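Local coordinates for protein Xaa-Pro Dipeptidase (Alteromonas macleodii, PDB 2QS8) that probably acts as a metal-dependent dipeptidase or carboxypeptidase of the amidohydrolase superfamily, hydrolysing peptide bonds next to a C-terminal residue, at residues M68-G73 with T327-Q332; W231-A236 with V250-H255; G241-I246 with M264-E269; T272-T277 with V321-G326. All coordinates share one frame; numbering follows the deposited sequence.

Overall arrangement
Contacts 1, 2 and 4 are buried in the TIM barrel, where they join chain segments around its inner wall; contact 3 lies further out, between two helices packed against the barrel strands. Contact 1 is metal chemistry: two histidines and an aspartate hold magnesium, and the aspartate also meets the bound methionine. Contact 2 pairs parallel strands, with polar groups on one face and apolar ones on the other, and Glu-254 and His-255 carry it to His-69 of contact 1. Contact 4 adds the next barrel neighbours and returns to contact 1 through Phe-325 and Met-68. In contact 3 the chemistry is apolar, with Met-242 and Met-267 both reaching Ile-253 of contact 2.

Contact 1: M68-G73 with T327-Q332. With MG (magnesium ion), chain C; MET (methionine), chain D.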
# COMPACT_ATOMS: atom_id res chain seq x y z
N MSE A 68 5.63 35.23 -2.43
CA MSE A 68 5.38 33.90 -1.89
C MSE A 68 4.92 32.85 -2.92
O MSE A 68 4.64 31.71 -2.54
CB MSE A 68 4.30 33.97 -0.81
CG MSE A 68 4.60 34.89 0.35
SE MSE A 68 6.19 34.20 1.24
CE MSE A 68 5.58 32.55 2.06
N HIS A 69 4.83 33.22 -4.20
CA HIS A 69 4.34 32.26 -5.19
C HIS A 69 4.86 32.51 -6.60
O HIS A 69 4.25 33.23 -7.38
CB HIS A 69 2.81 32.29 -5.18
CG HIS A 69 2.16 31.10 -5.84
ND1 HIS A 69 1.26 30.30 -5.18
CD2 HIS A 69 2.25 30.62 -7.10
CE1 HIS A 69 0.81 29.38 -6.01
NE2 HIS A 69 1.40 29.55 -7.18
N VAL A 70 6.00 31.90 -6.91
CA VAL A 70 6.59 32.07 -8.24
C VAL A 70 6.99 30.71 -8.82
O VAL A 70 7.18 29.75 -8.08
CB VAL A 70 7.85 32.98 -8.20
CG1 VAL A 70 7.47 34.38 -7.68
CG2 VAL A 70 8.93 32.36 -7.34
N HIS A 71 7.11 30.66 -10.14
CA HIS A 71 7.49 29.43 -10.83
C HIS A 71 8.60 29.69 -11.84
O HIS A 71 8.39 29.58 -13.06
CB HIS A 71 6.28 28.82 -11.57
CG HIS A 71 5.15 28.43 -10.68
ND1 HIS A 71 5.23 27.38 -9.79
CD2 HIS A 71 3.90 28.94 -10.55
CE1 HIS A 71 4.08 27.26 -9.15
NE2 HIS A 71 3.26 28.19 -9.59
N PHE A 72 9.79 30.03 -11.36
CA PHE A 72 10.90 30.27 -12.27
C PHE A 72 11.07 29.02 -13.12
O PHE A 72 10.98 27.90 -12.60
CB PHE A 72 12.21 30.52 -11.50
CG PHE A 72 12.20 31.75 -10.62
CD1 PHE A 72 11.44 32.87 -10.94
CD2 PHE A 72 13.00 31.79 -9.49
CE1 PHE A 72 11.50 34.03 -10.15
CE2 PHE A 72 13.07 32.94 -8.69
CZ PHE A 72 12.32 34.06 -9.02
N GLY A 73 11.30 29.20 -14.41
CA GLY A 73 11.48 28.06 -15.29
C GLY A 73 10.35 27.89 -16.28
O GLY A 73 10.43 27.07 -17.19
N THR A 327 2.15 36.33 -6.35
CA THR A 327 1.64 36.62 -7.69
C THR A 327 1.34 35.46 -8.65
O THR A 327 0.50 35.58 -9.55
CB THR A 327 2.62 37.55 -8.42
OG1 THR A 327 3.80 36.81 -8.75
CG2 THR A 327 3.04 38.70 -7.49
N ASP A 328 2.03 34.34 -8.47
CA ASP A 328 1.91 33.18 -9.34
C ASP A 328 2.57 33.54 -10.67
O ASP A 328 2.10 33.15 -11.75
CB ASP A 328 0.44 32.77 -9.56
CG ASP A 328 0.30 31.33 -10.07
OD1 ASP A 328 1.32 30.63 -10.22
OD2 ASP A 328 -0.84 30.89 -10.31
N ALA A 329 3.66 34.29 -10.57
CA ALA A 329 4.46 34.67 -11.73
C ALA A 329 5.00 33.35 -12.30
O ALA A 329 5.58 32.53 -11.59
CB ALA A 329 5.61 35.56 -11.30
N GLY A 330 4.82 33.15 -13.58
CA GLY A 330 5.19 31.91 -14.25
C GLY A 330 3.99 31.59 -15.13
O GLY A 330 4.06 30.80 -16.06
N VAL A 331 2.91 32.24 -14.76
CA VAL A 331 1.70 32.29 -15.50
C VAL A 331 1.94 33.52 -16.35
O VAL A 331 2.20 33.42 -17.54
CB VAL A 331 0.47 32.46 -14.58
CG1 VAL A 331 -0.78 32.65 -15.41
CG2 VAL A 331 0.33 31.24 -13.67
N GLN A 332 1.82 34.69 -15.73
CA GLN A 332 2.16 35.93 -16.42
C GLN A 332 3.67 36.01 -16.47
O GLN A 332 4.35 35.23 -15.80
CB GLN A 332 1.56 37.16 -15.72
CG GLN A 332 2.07 37.40 -14.31
CD GLN A 332 1.31 36.60 -13.26
OE1 GLN A 332 0.23 36.06 -13.55
NE2 GLN A 332 1.66 36.38 -12.00
MG MG C . 1.12 28.24 -9.18
N MET D . -2.00 28.42 -11.50
CA MET D . -3.41 28.57 -11.04
C MET D . -4.32 27.49 -11.62
O MET D . -5.38 27.22 -11.02
CB MET D . -3.95 29.95 -11.45
CG MET D . -5.35 30.21 -10.97
SD MET D . -5.82 31.87 -11.29
CE MET D . -4.77 32.71 -10.13
OXT MET D . -3.96 26.94 -12.69
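His-69 and His-71 converge with Asp-328 on a magnesium ion, the amidohydrolase arrangement in which an HxH pair at the C-terminal end of the first barrel strand meets an aspartate at the end of the last. His-69 holds CG anti to its backbone N (chi1 -163°), which lays the imidazole alongside the Asp-328 side chain, both pointing the same way; its NE2 binds magnesium at 2.4 Å. In His-71 CG is instead anti to the carbonyl carbon, and NE2 reaches the metal at 2.2 Å. Asp-328 OD1 completes this trio 2.6 Å from the magnesium. The same oxygen sits at the edge of the His-71 ring, in its plane, 3.1 Å from CD2, while the carboxylate is turned 66° from the ring of His-69. Neither NE2 has a hydrogen for OD1, so the metal is what draws the three together. The other ring nitrogens have partners too, ND1 of His-69 with Glu-254 and ND1 of His-71 with Gly-114 O, fixing both ring rotations. Backbone bonds set the register: Asp-328 N gives to His-69 O at 2.7 Å, and His-71 N to Ala-329 O at 2.8 Å. Asp-328 OD2 accepts from N of the bound methionine at 3.0 Å; one carboxylate thus spans metal and ligand, consistent with a site that places a substrate beside the magnesium.

Contact 2: W231-A236 with V250-H255; sequences WVAVHA and VDSIEH. With MET (methionine), chain D.
His-235 carries CG anti to its backbone N (chi1 164°) and His-255 carries CG anti to its carbonyl carbon, torsions that bring the two rings together at the end of a beta-alpha-beta unit of the TIM barrel. His-235 ND1 lies 3.3 Å from His-255 CD2, with the ring planes 73° apart, and a water links His-235 ND1 to His-255 NE2. The other ring nitrogens are hydrogen-bonded as well: His-235 NE2 to Gly-199 O and His-255 ND1 to Thr-277 OG1.

Strand 231-236 runs parallel to segment 250-255, Ala-233 beside Ser-252, Val-234 beside Ile-253 and His-235 beside Glu-254. Val-234 is held through both its backbone N and its backbone O: the N gives to Ser-252 O, and the O receives an almost straight bond from Glu-254 N at 2.7 Å. At the start of the pairing Asp-251 OD2 takes Val-232 N at 2.7 Å on the anti side of the carboxylate, and Asp-251 N bonds Val-232 O; OD1 turns to Arg-367. On the face of Ala-233 and His-235, Ser-252 OG donates to Glu-254 OE2 at 2.8 Å, and Arg-111 makes a salt bridge to Glu-254 OE2 and a hydrogen bond to Ser-252 OG. The face of Val-234 is apolar: Val-234 CG2 presses on Val-250 CG1 at 3.4 Å, the two side chains crossing at about a right angle, with helix 239-248 packed against them. The bound methionine reaches both rings. Its CB lies over one face of His-255, opposite Glu-254 CB, while its O meets the edge of His-235 in plane, 3.2 Å from CE1.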
# COMPACT_ATOMS: atom_id res chain seq x y z
N TRP A 231 7.30 23.99 5.81
CA TRP A 231 6.04 24.72 5.78
C TRP A 231 5.19 24.07 4.70
O TRP A 231 5.70 23.33 3.85
CB TRP A 231 6.25 26.21 5.46
CG TRP A 231 7.34 26.50 4.45
CD1 TRP A 231 8.59 26.97 4.72
CD2 TRP A 231 7.25 26.37 3.02
NE1 TRP A 231 9.29 27.15 3.55
CE2 TRP A 231 8.49 26.79 2.49
CE3 TRP A 231 6.25 25.95 2.14
CZ2 TRP A 231 8.76 26.79 1.12
CZ3 TRP A 231 6.51 25.95 0.77
CH2 TRP A 231 7.76 26.37 0.28
N VAL A 232 3.89 24.33 4.72
CA VAL A 232 2.98 23.75 3.74
C VAL A 232 2.13 24.82 3.05
O VAL A 232 1.31 25.48 3.68
CB VAL A 232 2.06 22.69 4.41
CG1 VAL A 232 1.06 22.12 3.41
CG2 VAL A 232 2.90 21.57 5.00
N ALA A 233 2.37 25.00 1.75
CA ALA A 233 1.61 25.95 0.94
C ALA A 233 0.53 25.10 0.25
O ALA A 233 0.78 23.95 -0.11
CB ALA A 233 2.52 26.60 -0.10
N VAL A 234 -0.66 25.66 0.06
CA VAL A 234 -1.75 24.88 -0.53
C VAL A 234 -2.56 25.55 -1.65
O VAL A 234 -3.23 26.56 -1.44
CB VAL A 234 -2.74 24.42 0.58
CG1 VAL A 234 -3.88 23.58 -0.02
CG2 VAL A 234 -2.00 23.63 1.63
N HIS A 235 -2.51 24.96 -2.84
CA HIS A 235 -3.30 25.44 -3.97
C HIS A 235 -4.75 25.07 -3.65
O HIS A 235 -5.02 23.94 -3.27
CB HIS A 235 -2.87 24.72 -5.26
CG HIS A 235 -3.83 24.86 -6.39
ND1 HIS A 235 -3.68 25.79 -7.39
CD2 HIS A 235 -4.96 24.18 -6.68
CE1 HIS A 235 -4.67 25.67 -8.26
NE2 HIS A 235 -5.46 24.70 -7.85
N ALA A 236 -5.68 26.02 -3.78
CA ALA A 236 -7.08 25.73 -3.51
C ALA A 236 -8.04 26.79 -4.04
O ALA A 236 -7.93 27.96 -3.70
CB ALA A 236 -7.29 25.55 -2.02
N VAL A 250 -2.32 23.84 7.57
CA VAL A 250 -1.33 24.28 6.60
C VAL A 250 -0.98 25.75 6.87
O VAL A 250 -1.73 26.46 7.55
CB VAL A 250 -1.84 24.09 5.15
CG1 VAL A 250 -2.18 22.64 4.92
CG2 VAL A 250 -3.06 24.95 4.89
N ASP A 251 0.16 26.20 6.35
CA ASP A 251 0.63 27.56 6.56
C ASP A 251 -0.01 28.61 5.66
O ASP A 251 -0.21 29.76 6.08
CB ASP A 251 2.15 27.60 6.40
CG ASP A 251 2.86 26.73 7.41
OD1 ASP A 251 3.03 27.18 8.56
OD2 ASP A 251 3.21 25.58 7.07
N SER A 252 -0.35 28.24 4.44
CA SER A 252 -0.95 29.20 3.54
C SER A 252 -1.84 28.58 2.45
O SER A 252 -1.64 27.44 2.03
CB SER A 252 0.14 30.05 2.89
OG SER A 252 1.01 29.27 2.10
N ILE A 253 -2.82 29.36 2.03
CA ILE A 253 -3.74 28.97 0.98
C ILE A 253 -3.43 29.89 -0.21
O ILE A 253 -3.39 31.11 -0.06
CB ILE A 253 -5.21 29.20 1.39
CG1 ILE A 253 -5.59 28.28 2.56
CG2 ILE A 253 -6.11 29.00 0.20
CD1 ILE A 253 -5.42 26.81 2.27
N GLU A 254 -3.18 29.30 -1.37
CA GLU A 254 -2.89 30.09 -2.56
C GLU A 254 -4.17 30.25 -3.38
O GLU A 254 -4.95 29.30 -3.50
CB GLU A 254 -1.82 29.38 -3.41
CG GLU A 254 -0.67 28.75 -2.61
CD GLU A 254 0.17 29.77 -1.85
OE1 GLU A 254 0.69 30.71 -2.48
OE2 GLU A 254 0.32 29.62 -0.62
N HIS A 255 -4.39 31.44 -3.93
CA HIS A 255 -5.58 31.72 -4.75
C HIS A 255 -6.92 31.83 -3.98
O HIS A 255 -7.60 32.85 -4.05
CB HIS A 255 -5.72 30.67 -5.86
CG HIS A 255 -4.42 30.25 -6.46
ND1 HIS A 255 -3.51 31.16 -6.97
CD2 HIS A 255 -3.87 29.03 -6.64
CE1 HIS A 255 -2.45 30.51 -7.43
NE2 HIS A 255 -2.65 29.22 -7.24
N MET D . -2.00 28.42 -11.50
CA MET D . -3.41 28.57 -11.04
C MET D . -4.32 27.49 -11.62
O MET D . -5.38 27.22 -11.02
CB MET D . -3.95 29.95 -11.45
CG MET D . -5.35 30.21 -10.97
SD MET D . -5.82 31.87 -11.29
CE MET D . -4.77 32.71 -10.13
OXT MET D . -3.96 26.94 -12.69
O HOH W 1 -1.36 27.06 -8.08

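Contact 3: G241-I246 with M264-E269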
# COMPACT_ATOMS: atom_id res chain seq x y z
N GLY A 241 -12.11 21.73 -0.41
CA GLY A 241 -10.75 21.26 -0.30
C GLY A 241 -9.98 22.22 0.55
O GLY A 241 -9.19 21.83 1.41
N MSE A 242 -10.23 23.51 0.32
CA MSE A 242 -9.57 24.58 1.06
C MSE A 242 -9.73 24.40 2.57
O MSE A 242 -8.75 24.46 3.31
CB MSE A 242 -10.16 25.92 0.62
CG MSE A 242 -9.46 27.13 1.19
SE MSE A 242 -10.27 28.82 0.56
CE MSE A 242 -9.03 30.15 1.27
N LYS A 243 -10.95 24.15 3.03
CA LYS A 243 -11.21 23.97 4.46
C LYS A 243 -10.57 22.71 5.06
O LYS A 243 -10.17 22.70 6.23
CB LYS A 243 -12.72 24.00 4.72
CG LYS A 243 -13.31 25.39 4.45
CD LYS A 243 -14.78 25.52 4.78
CE LYS A 243 -15.65 24.79 3.79
NZ LYS A 243 -17.03 25.34 3.80
N ARG A 244 -10.46 21.64 4.27
CA ARG A 244 -9.83 20.42 4.77
C ARG A 244 -8.38 20.76 5.10
O ARG A 244 -7.83 20.27 6.08
CB ARG A 244 -9.88 19.31 3.72
CG ARG A 244 -11.28 18.85 3.36
CD ARG A 244 -11.28 17.64 2.41
NE ARG A 244 -12.65 17.23 2.08
CZ ARG A 244 -12.96 16.25 1.23
NH1 ARG A 244 -12.01 15.56 0.60
NH2 ARG A 244 -14.24 15.94 1.02
N ALA A 245 -7.79 21.63 4.28
CA ALA A 245 -6.40 22.04 4.47
C ALA A 245 -6.23 23.04 5.61
O ALA A 245 -5.27 22.95 6.37
CB ALA A 245 -5.85 22.63 3.16
N ILE A 246 -7.15 23.99 5.71
CA ILE A 246 -7.09 24.99 6.77
C ILE A 246 -7.21 24.28 8.11
O ILE A 246 -6.44 24.54 9.03
CB ILE A 246 -8.22 26.02 6.63
CG1 ILE A 246 -8.08 26.75 5.29
CG2 ILE A 246 -8.18 27.02 7.77
CD1 ILE A 246 -9.28 27.57 4.90
N MSE A 264 -12.97 31.60 5.90
CA MSE A 264 -12.33 32.80 6.38
C MSE A 264 -12.13 32.81 7.89
O MSE A 264 -11.05 33.12 8.36
CB MSE A 264 -13.12 34.02 5.94
CG MSE A 264 -13.12 34.17 4.44
SE MSE A 264 -13.80 35.92 3.82
CE MSE A 264 -15.70 35.58 3.65
N ASP A 265 -13.17 32.44 8.64
CA ASP A 265 -13.05 32.39 10.09
C ASP A 265 -12.08 31.29 10.49
O ASP A 265 -11.33 31.42 11.47
CB ASP A 265 -14.41 32.16 10.74
CG ASP A 265 -15.33 33.37 10.61
OD1 ASP A 265 -14.85 34.50 10.79
OD2 ASP A 265 -16.54 33.19 10.35
N LEU A 266 -12.08 30.19 9.76
CA LEU A 266 -11.17 29.10 10.06
C LEU A 266 -9.73 29.58 9.88
O LEU A 266 -8.88 29.31 10.71
CB LEU A 266 -11.44 27.90 9.15
CG LEU A 266 -12.64 27.04 9.55
CD1 LEU A 266 -12.94 26.03 8.46
CD2 LEU A 266 -12.36 26.34 10.88
N MSE A 267 -9.47 30.31 8.80
CA MSE A 267 -8.13 30.81 8.55
C MSE A 267 -7.67 31.80 9.62
O MSE A 267 -6.50 31.83 9.98
CB MSE A 267 -8.05 31.46 7.18
CG MSE A 267 -8.00 30.46 6.06
SE MSE A 267 -7.91 31.42 4.36
CE MSE A 267 -5.99 31.89 4.32
N ILE A 268 -8.61 32.59 10.12
CA ILE A 268 -8.30 33.56 11.15
C ILE A 268 -7.99 32.83 12.46
O ILE A 268 -7.04 33.16 13.16
CB ILE A 268 -9.48 34.52 11.38
CG1 ILE A 268 -9.69 35.37 10.13
CG2 ILE A 268 -9.20 35.42 12.58
CD1 ILE A 268 -10.93 36.22 10.16
N GLU A 269 -8.80 31.82 12.77
CA GLU A 269 -8.62 31.05 13.99
C GLU A 269 -7.32 30.25 14.02
O GLU A 269 -6.70 30.11 15.07
CB GLU A 269 -9.79 30.09 14.17
CG GLU A 269 -9.77 29.28 15.45
CD GLU A 269 -10.73 28.10 15.40
OE1 GLU A 269 -11.91 28.30 15.00
OE2 GLU A 269 -10.32 26.98 15.76
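Met-242, a selenomethionine, meets Met-267 with the tip of its chain: with CG anti to the backbone N (chi1 -173°) and the rest extended, the terminal CE comes within 3.5 Å of Met-267 SE. The two chains cross at about a right angle, methyl tip against selenium. One residue on, Lys-243 leaves the helix beside Leu-266 and touches it with its aliphatic part; CG and CD each lie 4.1 Å from Leu-266 CD1. A bend at chi3 then takes NZ elsewhere, to salt bridges with Asp-260 and Glu-262. Arg-244 faces away from helix 261-270 and forms a salt bridge with Asp-227 of a second subunit. Ile-246 points at the other helix and divides its branches between two partners. Its CG2 rests on Leu-266 CB at 3.6 Å, while CD1 reaches across Met-267 to within 3.4 Å of CG. The selenium of Met-267 lies near both Met-242 CE and Ile-246 CD1. Between the two helix segments themselves the contacts are apolar; the segments run nearly parallel, their axes approaching to 9.8 Å at 18°. Helices 239-248 and 261-270 are successive outer helices of the barrel, joined through strand 252-253. Ile-253 of that strand touches Met-242, Ile-246 and Met-267 from the barrel side of the helix pair, where Ala-236 of strand 231-236 touches Met-242 and Thr-272 touches Ile-246 and Met-267.

Contact 4: T272-T277 with V321-G326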
# COMPACT_ATOMS: atom_id res chain seq x y z
N THR A 272 -3.84 31.16 9.40
CA THR A 272 -3.36 30.75 8.08
C THR A 272 -3.17 31.96 7.17
O THR A 272 -3.99 32.87 7.20
CB THR A 272 -4.36 29.80 7.40
OG1 THR A 272 -4.90 28.89 8.36
CG2 THR A 272 -3.67 29.02 6.29
N TYR A 273 -2.11 31.97 6.37
CA TYR A 273 -1.86 33.08 5.45
C TYR A 273 -2.56 32.92 4.10
O TYR A 273 -2.62 31.82 3.57
CB TYR A 273 -0.36 33.28 5.22
CG TYR A 273 0.30 34.22 6.21
CD1 TYR A 273 0.89 33.73 7.38
CD2 TYR A 273 0.32 35.59 5.97
CE1 TYR A 273 1.51 34.60 8.29
CE2 TYR A 273 0.93 36.48 6.88
CZ TYR A 273 1.52 35.98 8.03
OH TYR A 273 2.14 36.85 8.90
N TYR A 274 -3.08 34.02 3.57
CA TYR A 274 -3.75 34.03 2.28
C TYR A 274 -2.86 34.70 1.23
O TYR A 274 -2.49 35.87 1.38
CB TYR A 274 -5.09 34.78 2.36
CG TYR A 274 -5.83 34.90 1.03
CD1 TYR A 274 -6.62 36.01 0.75
CD2 TYR A 274 -5.74 33.90 0.07
CE1 TYR A 274 -7.32 36.11 -0.46
CE2 TYR A 274 -6.43 33.99 -1.14
CZ TYR A 274 -7.21 35.10 -1.39
OH TYR A 274 -7.89 35.19 -2.59
N VAL A 275 -2.50 33.96 0.19
CA VAL A 275 -1.66 34.46 -0.91
C VAL A 275 -2.61 34.50 -2.12
O VAL A 275 -2.79 33.51 -2.81
CB VAL A 275 -0.50 33.51 -1.19
CG1 VAL A 275 0.44 34.11 -2.20
CG2 VAL A 275 0.22 33.19 0.08
N PRO A 276 -3.20 35.67 -2.39
CA PRO A 276 -4.14 35.88 -3.49
C PRO A 276 -3.75 35.63 -4.95
O PRO A 276 -4.53 35.02 -5.67
CB PRO A 276 -4.61 37.31 -3.26
CG PRO A 276 -3.40 37.97 -2.70
CD PRO A 276 -2.89 36.95 -1.72
N THR A 277 -2.58 36.08 -5.37
CA THR A 277 -2.18 35.94 -6.77
C THR A 277 -3.27 36.53 -7.66
O THR A 277 -3.75 35.88 -8.60
CB THR A 277 -1.94 34.46 -7.20
OG1 THR A 277 -3.18 33.74 -7.28
CG2 THR A 277 -0.98 33.78 -6.23
N VAL A 321 -8.47 38.49 7.40
CA VAL A 321 -7.65 37.31 7.11
C VAL A 321 -6.21 37.75 6.86
O VAL A 321 -5.96 38.72 6.16
CB VAL A 321 -8.18 36.57 5.86
CG1 VAL A 321 -7.23 35.45 5.47
CG2 VAL A 321 -9.56 36.03 6.12
N LYS A 322 -5.25 37.02 7.43
CA LYS A 322 -3.85 37.36 7.23
C LYS A 322 -3.50 37.22 5.75
O LYS A 322 -3.92 36.26 5.09
CB LYS A 322 -2.96 36.46 8.08
CG LYS A 322 -3.22 36.60 9.57
CD LYS A 322 -2.67 35.42 10.34
CE LYS A 322 -1.17 35.52 10.48
NZ LYS A 322 -0.84 36.63 11.41
N ILE A 323 -2.74 38.17 5.23
CA ILE A 323 -2.38 38.18 3.83
C ILE A 323 -0.89 38.41 3.58
O ILE A 323 -0.28 39.30 4.18
CB ILE A 323 -3.18 39.27 3.07
CG1 ILE A 323 -4.65 38.86 2.99
CG2 ILE A 323 -2.59 39.51 1.70
CD1 ILE A 323 -5.57 39.90 2.36
N ALA A 324 -0.32 37.59 2.70
CA ALA A 324 1.08 37.70 2.33
C ALA A 324 1.15 37.80 0.80
O ALA A 324 0.40 37.13 0.09
CB ALA A 324 1.86 36.48 2.81
N PHE A 325 2.05 38.65 0.32
CA PHE A 325 2.25 38.90 -1.11
C PHE A 325 2.61 37.66 -1.96
O PHE A 325 3.58 36.96 -1.66
CB PHE A 325 3.33 39.97 -1.28
CG PHE A 325 3.42 40.52 -2.67
CD1 PHE A 325 2.69 41.64 -3.02
CD2 PHE A 325 4.27 39.95 -3.61
CE1 PHE A 325 2.80 42.19 -4.29
CE2 PHE A 325 4.38 40.48 -4.87
CZ PHE A 325 3.64 41.61 -5.22
N GLY A 326 1.84 37.43 -3.02
CA GLY A 326 2.07 36.31 -3.91
C GLY A 326 1.41 36.54 -5.27
O GLY A 326 0.23 36.86 -5.32
O HOH W 2 -5.54 34.61 8.88
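Tyr-274 and Ile-323 form a single backbone bridge, their CA atoms 4.6 Å apart, between segments that run broadly the same way but diverge by 43°. Tyr-274 N gives to Lys-322 O at 2.8 Å, and Ala-324 N returns a bond to Tyr-274 O at 3.1 Å. Before the bridge, a water fills in for a direct bond, donating to Thr-272 O and accepting from Lys-322 N. After it, CA-H...O contacts continue the pairing, among them Val-275 CA to Ala-324 O.

The Tyr-273 ring is covered on one face by Lys-322, whose CE makes a CH-pi contact 4.0 Å from the ring centroid; a bend at chi3 (76°) brings CE over the ring. Ala-324 CB also touches this ring, 3.6 Å from CD2, and Tyr-273 OH bonds Glu-361. Tyr-274, with CG anti to its backbone N (chi1 177°), lies side by side with Ile-323 and meets its CG1 through CD1. Its CB rests on Val-321 CG1 at 3.8 Å, and its OH reaches His-255 O. Val-275 CG1 sits tightly against Gly-326 CA at 3.2 Å, an approach made possible by the absence of a side chain on the glycine.

At the far end Thr-277, which bonds His-255 ND1 through OG1, touches the bound methionine. The segments occupy the positions of the last two barrel strands, and Phe-325 makes a backbone hydrogen bond to Met-68, closing the ring of the TIM barrel beside the active site.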